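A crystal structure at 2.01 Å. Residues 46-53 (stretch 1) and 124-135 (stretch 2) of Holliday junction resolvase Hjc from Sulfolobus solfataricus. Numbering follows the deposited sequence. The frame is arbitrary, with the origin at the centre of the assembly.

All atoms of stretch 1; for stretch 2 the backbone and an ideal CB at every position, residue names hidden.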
# COMPACT_ATOMS: atom_id res chain seq x y z
N LEU C 46 10.11 11.71 -8.09
CA LEU C 46 10.54 11.56 -6.71
C LEU C 46 10.48 12.88 -5.96
O LEU C 46 10.89 13.91 -6.49
CB LEU C 46 11.99 11.02 -6.65
CG LEU C 46 12.39 9.91 -7.62
CD1 LEU C 46 13.94 9.80 -7.71
CD2 LEU C 46 11.70 8.56 -7.24
N LYS C 47 9.99 12.83 -4.72
CA LYS C 47 9.92 14.01 -3.87
C LYS C 47 10.06 13.59 -2.43
O LYS C 47 9.17 12.93 -1.90
CB LYS C 47 8.61 14.80 -4.08
CG LYS C 47 8.64 16.18 -3.44
CD LYS C 47 7.33 16.92 -3.60
CE LYS C 47 7.39 18.23 -2.86
NZ LYS C 47 6.20 19.08 -3.13
N ASN C 48 11.19 13.96 -1.81
CA ASN C 48 11.51 13.67 -0.43
C ASN C 48 11.03 12.31 0.07
O ASN C 48 10.18 12.22 0.97
CB ASN C 48 11.08 14.83 0.47
CG ASN C 48 11.83 14.87 1.78
OD1 ASN C 48 13.04 14.56 1.86
ND2 ASN C 48 11.12 15.25 2.84
N GLY C 49 11.52 11.27 -0.59
CA GLY C 49 11.21 9.88 -0.26
C GLY C 49 9.92 9.34 -0.85
O GLY C 49 9.63 8.16 -0.65
N VAL C 50 9.14 10.17 -1.57
CA VAL C 50 7.89 9.71 -2.20
C VAL C 50 8.16 9.35 -3.67
O VAL C 50 8.64 10.18 -4.44
CB VAL C 50 6.70 10.71 -2.05
CG1 VAL C 50 5.47 10.26 -2.84
CG2 VAL C 50 6.39 10.99 -0.59
N ILE C 51 7.84 8.09 -4.04
CA ILE C 51 8.07 7.53 -5.37
C ILE C 51 6.75 7.35 -6.09
O ILE C 51 5.87 6.63 -5.62
CB ILE C 51 8.90 6.21 -5.30
CG1 ILE C 51 10.22 6.39 -4.49
CG2 ILE C 51 9.21 5.68 -6.73
CD1 ILE C 51 10.80 5.12 -3.87
N ILE C 52 6.63 8.00 -7.26
CA ILE C 52 5.46 7.92 -8.14
C ILE C 52 5.98 7.45 -9.47
O ILE C 52 6.99 7.95 -9.97
CB ILE C 52 4.70 9.27 -8.26
CG1 ILE C 52 4.08 9.67 -6.91
CG2 ILE C 52 3.69 9.29 -9.48
CD1 ILE C 52 3.72 11.04 -6.84
N LEU C 53 5.31 6.45 -10.01
CA LEU C 53 5.69 5.77 -11.25
C LEU C 53 4.51 5.82 -12.20
O LEU C 53 3.41 5.44 -11.83
CB LEU C 53 6.08 4.29 -10.95
CG LEU C 53 7.13 4.08 -9.84
CD1 LEU C 53 7.19 2.65 -9.43
CD2 LEU C 53 8.49 4.57 -10.27
N UNK C 124 -5.10 15.24 -7.30
CA UNK C 124 -5.53 14.13 -6.44
C UNK C 124 -4.46 13.10 -6.28
O UNK C 124 -4.29 12.60 -5.18
CB UNK C 124 -6.79 13.47 -7.00
N UNK C 125 -3.79 12.74 -7.40
CA UNK C 125 -2.71 11.77 -7.35
C UNK C 125 -1.70 12.22 -6.32
O UNK C 125 -1.50 11.52 -5.33
CB UNK C 125 -2.05 11.60 -8.72
N UNK C 126 -1.13 13.44 -6.53
CA UNK C 126 -0.12 14.09 -5.71
C UNK C 126 -0.52 14.21 -4.26
O UNK C 126 0.26 13.85 -3.39
CB UNK C 126 0.19 15.48 -6.27
N UNK C 127 -1.72 14.77 -3.98
CA UNK C 127 -2.17 14.96 -2.61
C UNK C 127 -2.35 13.62 -1.93
O UNK C 127 -1.77 13.42 -0.87
CB UNK C 127 -3.47 15.76 -2.57
N UNK C 128 -3.08 12.67 -2.56
CA UNK C 128 -3.29 11.35 -1.98
C UNK C 128 -2.03 10.56 -1.71
O UNK C 128 -1.91 10.00 -0.62
CB UNK C 128 -4.19 10.53 -2.91
N UNK C 129 -1.08 10.51 -2.67
CA UNK C 129 0.17 9.77 -2.46
C UNK C 129 1.03 10.45 -1.37
O UNK C 129 1.54 9.75 -0.48
CB UNK C 129 0.95 9.67 -3.77
N UNK C 130 1.19 11.79 -1.42
CA UNK C 130 1.96 12.50 -0.40
C UNK C 130 1.30 12.31 0.98
O UNK C 130 1.98 11.92 1.92
CB UNK C 130 2.07 13.99 -0.75
N UNK C 131 -0.04 12.50 1.07
CA UNK C 131 -0.78 12.32 2.32
C UNK C 131 -0.66 10.88 2.88
O UNK C 131 -0.66 10.69 4.10
CB UNK C 131 -2.25 12.67 2.09
N UNK C 132 -0.46 9.90 2.00
CA UNK C 132 -0.30 8.50 2.36
C UNK C 132 1.10 8.12 2.90
O UNK C 132 1.17 7.43 3.91
CB UNK C 132 -0.61 7.64 1.13
N UNK C 133 2.20 8.49 2.21
CA UNK C 133 3.52 8.04 2.68
C UNK C 133 4.52 9.11 3.16
O UNK C 133 5.46 8.73 3.86
CB UNK C 133 4.18 7.26 1.54
N UNK C 134 4.34 10.41 2.79
CA UNK C 134 5.24 11.52 3.19
C UNK C 134 5.44 11.62 4.72
O UNK C 134 4.46 11.61 5.46
CB UNK C 134 4.68 12.85 2.67
N UNK C 135 6.71 11.73 5.16
CA UNK C 135 7.24 11.74 6.54
C UNK C 135 7.11 10.39 7.23
O UNK C 135 7.90 10.07 8.12
CB UNK C 135 6.52 12.80 7.37

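Stretch 1 is a hairpin. A type I' turn runs from Lys 47 to Val 50 and leads into strand 50-53. The helix of stretch 2 packs on this strand with their directions at 142°. Val 50 and Ile 52 point toward the helix, and Ile 51 points away.

Position 124 is out of reach. Many residues would suit it. It is Asp 124, whose OD1 forms a salt bridge to position 127.

Position 125 points toward the strand, but no atom of stretch 1 lies within 5.5 Å of the ideal CB. The end of Ile 52 lies beyond, off to one side of the CB bond, so a long apolar side chain such as leucine, isoleucine or methionine could cross the gap. The residue is Leu 125. Its CD2 lies 3.8 Å from Ile 52 CD1.

Position 126 points sideways, with nothing near its CB, so many residues fit. It is Val 126, which makes no contact.

Positions 127 and 128 are out of reach, and stretch 1 gives no preference. Arg 127, followed by Leu 128, completes the salt bridge, with NH2 2.9 Å from Asp 124 OD1.

Position 129 points toward the strand. Its ideal CB is 4.4 Å from Ile 52 CD1 and 4.6 Å from Val 50 CG1. Both neighbours are aliphatic and the room is short, so valine, alanine or another compact apolar residue would suit. The residue is Val 129. Its CG1 reaches both strand residues, at 3.6 Å from Val 50 CG1 and 4.0 Å from Ile 52 CG1.

Position 130 points sideways, with its ideal CB 5.3 Å from Val 50 CG2. Farther out is the extended side chain of Lys 47. An acidic residue could meet its charge, and glutamine would also be reasonable. Glu 130 is found. Its end comes nearer the hairpin than its CB direction suggests. OE2 lies 3.6 Å from Lys 47 CD and forms a long salt bridge at 3.8 Å to Lys 47 NZ. No hydrogen bond joins the two.

Positions 131 and 132 are out of reach, with no preference. They are Ala 131 and Lys 132.

Position 133 points toward stretch 1, with its ideal CB 4.8 Å from Val 50 CG2. A branched or longer apolar residue could cover the valine. It is Ile 133, with chi1 p and chi2 m. Its CD1 packs 3.4 Å from Val 50 CG1.

Position 134 is the first to leave helical angles. Its ideal CB points sideways, 4.1 Å from Val 50 CG2. A small residue such as alanine, serine or threonine would be reasonable. Ser 134 is present. Its CA is 4.0 Å from Val 50 CG2.

Position 135 has a phi of 70° and points away. Glycine or asparagine would take this phi readily. The residue is Arg 135, which makes no contact.

Stretch 2, residues 124-135: DLVRLVEAKISR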
# COMPACT_ATOMS: atom_id res chain seq x y z
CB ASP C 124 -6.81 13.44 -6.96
CG ASP C 124 -8.07 14.28 -6.82
OD1 ASP C 124 -8.08 15.21 -5.97
OD2 ASP C 124 -9.03 14.03 -7.58
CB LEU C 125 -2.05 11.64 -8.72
CG LEU C 125 -1.01 10.54 -8.81
CD1 LEU C 125 -1.16 9.84 -10.07
CD2 LEU C 125 0.39 11.10 -8.74
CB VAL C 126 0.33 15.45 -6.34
CG1 VAL C 126 1.16 16.32 -5.39
CG2 VAL C 126 1.08 15.22 -7.66
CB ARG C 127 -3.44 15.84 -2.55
CG ARG C 127 -4.01 16.07 -1.12
CD ARG C 127 -5.42 16.66 -1.13
NE ARG C 127 -6.41 15.69 -1.60
CZ ARG C 127 -6.97 15.71 -2.81
NH1 ARG C 127 -6.68 16.67 -3.67
NH2 ARG C 127 -7.84 14.77 -3.15
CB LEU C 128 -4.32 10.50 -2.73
CG LEU C 128 -5.76 11.01 -2.72
CD1 LEU C 128 -6.67 10.06 -3.46
CD2 LEU C 128 -6.26 11.21 -1.34
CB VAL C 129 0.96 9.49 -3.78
CG1 VAL C 129 2.25 8.71 -3.50
CG2 VAL C 129 0.11 8.73 -4.78
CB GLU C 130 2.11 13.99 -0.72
CG GLU C 130 3.21 14.33 -1.72
CD GLU C 130 3.29 15.81 -2.09
OE1 GLU C 130 2.77 16.66 -1.32
OE2 GLU C 130 3.87 16.12 -3.16
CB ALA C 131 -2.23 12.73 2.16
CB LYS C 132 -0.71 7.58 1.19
CG LYS C 132 -0.55 6.08 1.45
CD LYS C 132 -0.98 5.28 0.25
CE LYS C 132 -0.26 3.98 0.13
NZ LYS C 132 -0.77 3.21 -1.04
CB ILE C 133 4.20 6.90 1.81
CG1 ILE C 133 5.09 7.42 0.66
CG2 ILE C 133 3.23 5.76 1.39
CD1 ILE C 133 4.37 8.17 -0.36
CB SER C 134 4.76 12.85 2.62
OG SER C 134 5.82 13.79 2.57
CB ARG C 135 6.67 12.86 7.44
CG ARG C 135 6.82 14.26 6.90
CD ARG C 135 5.45 14.86 6.62
NE ARG C 135 4.98 15.73 7.69
CZ ARG C 135 5.19 17.04 7.73
NH1 ARG C 135 5.88 17.65 6.77
NH2 ARG C 135 4.72 17.77 8.74
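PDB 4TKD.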